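Local coordinates for pyridoxal kinase (PDB 4S1H), which probably phosphorylates pyridoxal at the expense of ATP, giving pyridoxal 5'-phosphate, and holds ADP together with magnesium ions, at residues N143-E146 with L147-T151; A164-I167 with L168-G172. One frame throughout, in Å; residues are numbered along the deposited sequence.

In the fold
Two consecutive helices, 144-151 and 158-170, carry the two interactions, whose centres lie about 12 Å apart on the same side of the chain's centre. Interaction 1 is buried and polar at its start, where a helix N-terminus faces the diphosphate of ADP. Interaction 2 lies in the last turns of the next helix, its centre about 18 Å from the chain's centre, and is partly open to solvent. The helices meet by packing: Leu147 CD1 rests 3.7 Å from Leu168 CD1, and the methyl Thr151 CG2 lies against Ala164 O and Leu168 CG. N-capping and ligand binding mark the inner contact; a histidine-glutamate pair and a C-terminal Schellman motif mark the outer one.

Interaction 1 (N143-E146 with L147-T151); sequences NATE and LSFLT. With ADP (adenosine-5'-diphosphate), chain C.
A capping box starts helix 144-151 at the edge of the ADP pocket, and its first turn is closed by Leu147 N, which gives a nearly straight bond to Asn143 O (2.9 Å). Asn143 is the N-cap. Its CG stands between the backbone N and the carbonyl carbon (chi1 67°), which swings the amide back over the helix start, where Asn143 OD1 accepts from Glu146 N at 2.8 Å. The reciprocal bond runs from Asn143 N to Glu146 OE1 (2.9 Å), met on the anti side of the carboxylate and somewhat out of its plane. The other oxygen, OE2, takes the backbone N-H groups of Leu114 and Gly115, so the carboxylate is gripped by three backbone donors and tied to the Leu114-Gly115 segment at the start of strand 115-116.

With OD1 committed to the cap, Asn143 ND2 faces the nucleotide and donates to ADP O1B at 3.1 Å (169° at the hydrogen); it also bonds Gly115 O. Bonds at both ends of the amide fix its flip. The helix N-terminus and this amide would together favour the negative charge of the diphosphate.

Thr145, in the first turn, and Phe149, one turn later, run side by side. Thr145 CG2, anti to its own N, presses against Phe149 CE2 (3.3 Å), a tight approach, while Thr145 O sits over one ring face, offset toward the rim, and still accepts Phe149 N at 3.0 Å. Thr145 OG1 turns elsewhere, to Gly118 N. Further along, Thr151 OG1 donates back to Leu147 O (2.9 Å), and Leu150 packs on helix 124-133. The arrangement is that of an N-capped helix whose cap residue also binds the nucleotide, here within a ribokinase-clan kinase.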
loop_
_atom_site.group_PDB
_atom_site.type_symbol
_atom_site.label_atom_id
_atom_site.label_comp_id
_atom_site.label_asym_id
_atom_site.label_seq_id
_atom_site.Cartn_x
_atom_site.Cartn_y
_atom_site.Cartn_z
ATOM N N ASN A 143 -3.427 -23.012 2.933
ATOM C CA ASN A 143 -3.393 -24.054 1.922
ATOM C C ASN A 143 -3.145 -25.436 2.577
ATOM O O ASN A 143 -2.951 -25.545 3.804
ATOM C CB ASN A 143 -2.386 -23.722 0.798
ATOM C CG ASN A 143 -0.943 -23.727 1.270
ATOM O OD1 ASN A 143 -0.585 -24.415 2.228
ATOM N ND2 ASN A 143 -0.103 -22.930 0.607
ATOM N N ALA A 144 -3.158 -26.503 1.779
ATOM C CA ALA A 144 -3.010 -27.847 2.327
ATOM C C ALA A 144 -1.670 -28.046 3.042
ATOM O O ALA A 144 -1.605 -28.673 4.099
ATOM C CB ALA A 144 -3.191 -28.887 1.257
ATOM N N THR A 145 -0.606 -27.482 2.482
ATOM C CA THR A 145 0.710 -27.587 3.090
ATOM C C THR A 145 0.752 -26.939 4.483
ATOM O O THR A 145 1.312 -27.497 5.435
ATOM C CB THR A 145 1.770 -26.940 2.180
ATOM O OG1 THR A 145 1.892 -27.716 0.979
ATOM C CG2 THR A 145 3.122 -26.911 2.857
ATOM N N GLU A 146 0.163 -25.752 4.560
ATOM C CA GLU A 146 0.121 -24.995 5.794
ATOM C C GLU A 146 -0.701 -25.734 6.841
ATOM O O GLU A 146 -0.260 -25.838 7.995
ATOM C CB GLU A 146 -0.338 -23.561 5.543
ATOM C CG GLU A 146 0.722 -22.822 4.762
ATOM C CD GLU A 146 0.232 -21.647 3.970
ATOM O OE1 GLU A 146 -0.994 -21.551 3.712
ATOM O OE2 GLU A 146 1.125 -20.821 3.632
ATOM N N LEU A 147 -1.854 -26.285 6.438
ATOM C CA LEU A 147 -2.641 -27.144 7.324
ATOM C C LEU A 147 -1.824 -28.313 7.866
ATOM O O LEU A 147 -1.881 -28.617 9.050
ATOM C CB LEU A 147 -3.926 -27.645 6.628
ATOM C CG LEU A 147 -4.905 -28.478 7.461
ATOM C CD1 LEU A 147 -5.456 -27.679 8.651
ATOM C CD2 LEU A 147 -6.061 -28.944 6.596
ATOM N N SER A 148 -1.039 -28.956 7.007
ATOM C CA SER A 148 -0.177 -30.033 7.444
ATOM C C SER A 148 0.878 -29.579 8.462
ATOM O O SER A 148 1.128 -30.268 9.459
ATOM C CB SER A 148 0.483 -30.664 6.222
ATOM O OG SER A 148 1.314 -31.733 6.579
ATOM N N PHE A 149 1.488 -28.429 8.230
ATOM C CA PHE A 149 2.467 -27.869 9.175
ATOM C C PHE A 149 1.850 -27.467 10.511
ATOM O O PHE A 149 2.520 -27.552 11.525
ATOM C CB PHE A 149 3.212 -26.647 8.587
ATOM C CG PHE A 149 4.124 -26.968 7.425
ATOM C CD1 PHE A 149 4.764 -28.207 7.326
ATOM C CD2 PHE A 149 4.381 -26.011 6.439
ATOM C CE1 PHE A 149 5.602 -28.500 6.259
ATOM C CE2 PHE A 149 5.225 -26.308 5.370
ATOM C CZ PHE A 149 5.834 -27.551 5.282
ATOM N N LEU A 150 0.596 -27.036 10.508
ATOM C CA LEU A 150 -0.063 -26.620 11.731
ATOM C C LEU A 150 -0.557 -27.784 12.570
ATOM O O LEU A 150 -0.871 -27.583 13.743
ATOM C CB LEU A 150 -1.248 -25.705 11.415
ATOM C CG LEU A 150 -0.905 -24.367 10.828
ATOM C CD1 LEU A 150 -2.172 -23.717 10.268
ATOM C CD2 LEU A 150 -0.233 -23.502 11.892
ATOM N N THR A 151 -0.662 -28.987 11.989
ATOM C CA THR A 151 -1.215 -30.150 12.691
ATOM C C THR A 151 -0.251 -31.337 12.830
ATOM O O THR A 151 -0.459 -32.229 13.680
ATOM C CB THR A 151 -2.481 -30.665 11.993
ATOM O OG1 THR A 151 -2.167 -31.052 10.650
ATOM C CG2 THR A 151 -3.543 -29.628 11.985
HETATM P PB ADP C . -1.424 -19.839 -1.459
HETATM O O1B ADP C . -0.731 -21.131 -1.828
HETATM O O2B ADP C . -0.791 -18.614 -2.098
HETATM O O3B ADP C . -1.690 -19.761 0.013
HETATM P PA ADP C . -3.556 -21.124 -2.947
HETATM O O1A ADP C . -4.348 -21.978 -1.995
HETATM O O2A ADP C . -2.508 -21.757 -3.802
HETATM O O3A ADP C . -2.882 -19.897 -2.129
HETATM O "O5'" ADP C . -4.542 -20.330 -3.897
HETATM C "C5'" ADP C . -5.609 -19.524 -3.439
HETATM C "C4'" ADP C . -6.693 -19.608 -4.475
HETATM O "O4'" ADP C . -6.182 -19.160 -5.730
HETATM C "C3'" ADP C . -7.144 -21.048 -4.699
HETATM O "O3'" ADP C . -8.227 -21.394 -3.828
HETATM C "C2'" ADP C . -7.517 -21.039 -6.150
HETATM O "O2'" ADP C . -8.843 -20.552 -6.300
HETATM C "C1'" ADP C . -6.572 -20.032 -6.781
HETATM N N9 ADP C . -5.375 -20.616 -7.432
HETATM C C8 ADP C . -4.108 -20.663 -7.001
HETATM N N7 ADP C . -3.292 -21.257 -7.907
HETATM C C5 ADP C . -4.060 -21.591 -8.953
HETATM C C6 ADP C . -3.848 -22.236 -10.270
HETATM N N6 ADP C . -2.613 -22.653 -10.617
HETATM N N1 ADP C . -4.928 -22.397 -11.065
HETATM C C2 ADP C . -6.173 -21.978 -10.700
HETATM N N3 ADP C . -6.430 -21.377 -9.521
HETATM C C4 ADP C . -5.428 -21.163 -8.635
#

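Interaction 2 (A164-I167 with L168-G172); sequences ACHI and LHEQG
His169 packs back on Cys165 along the buried side of helix 158-170, whereas Glu170 and His166 meet one turn apart on its exposed side. On the buried side His169 N bonds Cys165 O at 2.8 Å, almost straight. The imidazole lies close to the same carbonyl, His169 CD2 at 3.3 Å from Cys165 O. Both ring nitrogens are engaged beyond the helix, ND1 with Ile173 O and NE2 with Ser192 OG, which fixes the ring's rotation. Cys165, Leu168 and His169 also pack on Ile176 of strand 175-183.

The solvent side is looser. His166 has CG anti to the backbone N (chi1 177°), which carries the ring toward Glu170, whose chain, bent at chi2, lays Glu170 CG over one face, a CH-pi contact 3.7 Å from the His166 ring centroid. Ring and carboxylate planes are only 14° apart, but His166 NE2 and Glu170 OE1 stay 4.1 Å from each other. Ile167 CG2 merely approaches Gln171 NE2 (4.0 Å), and Gln171 N reaches Ile167 O by a weak bond. Gly172, the first residue to leave helical angles, takes positive phi (109°) in a Schellman motif, with its N bonded to His169 O. The chemistry implies a division: the buried histidine has its polar atoms bonded within the protein, while the exposed carboxylate may modestly favour a protonated His166 without direct pairing.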
loop_
_atom_site.group_PDB
_atom_site.type_symbol
_atom_site.label_atom_id
_atom_site.label_comp_id
_atom_site.label_asym_id
_atom_site.label_seq_id
_atom_site.Cartn_x
_atom_site.Cartn_y
_atom_site.Cartn_z
ATOM N N ALA A 164 -7.298 -33.365 9.648
ATOM C CA ALA A 164 -6.434 -32.329 10.166
ATOM C C ALA A 164 -7.288 -31.167 10.703
ATOM O O ALA A 164 -6.955 -30.574 11.739
ATOM C CB ALA A 164 -5.460 -31.857 9.092
ATOM N N CYS A 165 -8.388 -30.846 10.016
ATOM C CA CYS A 165 -9.278 -29.755 10.494
ATOM C C CYS A 165 -9.844 -30.110 11.862
ATOM O O CYS A 165 -9.984 -29.244 12.720
ATOM C CB CYS A 165 -10.428 -29.491 9.526
ATOM S SG CYS A 165 -9.922 -28.585 8.044
ATOM N N HIS A 166 -10.185 -31.373 12.060
ATOM C CA HIS A 166 -10.682 -31.797 13.369
ATOM C C HIS A 166 -9.759 -31.341 14.511
ATOM O O HIS A 166 -10.220 -30.763 15.522
ATOM C CB HIS A 166 -10.885 -33.301 13.372
ATOM C CG HIS A 166 -11.315 -33.846 14.697
ATOM N ND1 HIS A 166 -12.599 -33.675 15.176
ATOM C CD2 HIS A 166 -10.615 -34.456 15.683
ATOM C CE1 HIS A 166 -12.694 -34.226 16.374
ATOM N NE2 HIS A 166 -11.506 -34.708 16.705
ATOM N N ILE A 167 -8.458 -31.563 14.326
ATOM C CA ILE A 167 -7.473 -31.295 15.360
ATOM C C ILE A 167 -7.570 -29.807 15.746
ATOM O O ILE A 167 -7.607 -29.443 16.925
ATOM C CB ILE A 167 -6.035 -31.587 14.865
ATOM C CG1 ILE A 167 -5.818 -33.097 14.583
ATOM C CG2 ILE A 167 -4.997 -31.071 15.841
ATOM C CD1 ILE A 167 -5.921 -34.006 15.785
ATOM N N LEU A 168 -7.695 -28.967 14.737
ATOM C CA LEU A 168 -7.756 -27.525 14.984
ATOM C C LEU A 168 -9.090 -27.062 15.543
ATOM O O LEU A 168 -9.116 -26.173 16.397
ATOM C CB LEU A 168 -7.411 -26.763 13.710
ATOM C CG LEU A 168 -6.017 -27.048 13.184
ATOM C CD1 LEU A 168 -5.778 -26.093 12.012
ATOM C CD2 LEU A 168 -4.904 -26.911 14.219
ATOM N N HIS A 169 -10.186 -27.611 15.042
ATOM C CA HIS A 169 -11.499 -27.360 15.623
ATOM C C HIS A 169 -11.568 -27.765 17.105
ATOM O O HIS A 169 -12.176 -27.063 17.895
ATOM C CB HIS A 169 -12.609 -28.084 14.897
ATOM C CG HIS A 169 -12.863 -27.618 13.498
ATOM N ND1 HIS A 169 -12.977 -26.293 13.151
ATOM C CD2 HIS A 169 -13.093 -28.327 12.364
ATOM C CE1 HIS A 169 -13.237 -26.203 11.856
ATOM N NE2 HIS A 169 -13.332 -27.431 11.364
ATOM N N GLU A 170 -10.936 -28.882 17.475
ATOM C CA GLU A 170 -10.880 -29.304 18.893
ATOM C C GLU A 170 -10.137 -28.281 19.775
ATOM O O GLU A 170 -10.413 -28.202 20.955
ATOM C CB GLU A 170 -10.243 -30.674 19.022
ATOM C CG GLU A 170 -11.152 -31.771 18.511
ATOM C CD GLU A 170 -12.275 -32.117 19.476
ATOM O OE1 GLU A 170 -12.045 -32.951 20.385
ATOM O OE2 GLU A 170 -13.400 -31.577 19.301
ATOM N N GLN A 171 -9.204 -27.530 19.185
ATOM C CA GLN A 171 -8.517 -26.405 19.862
ATOM C C GLN A 171 -9.363 -25.148 19.957
ATOM O O GLN A 171 -8.914 -24.121 20.517
ATOM C CB GLN A 171 -7.224 -26.057 19.137
ATOM C CG GLN A 171 -6.171 -27.138 19.120
ATOM C CD GLN A 171 -5.036 -26.820 18.171
ATOM O OE1 GLN A 171 -4.933 -25.691 17.651
ATOM N NE2 GLN A 171 -4.192 -27.802 17.911
ATOM N N GLY A 172 -10.534 -25.177 19.329
ATOM C CA GLY A 172 -11.469 -24.065 19.390
ATOM C C GLY A 172 -11.649 -23.254 18.113
ATOM O O GLY A 172 -12.527 -22.400 18.099
#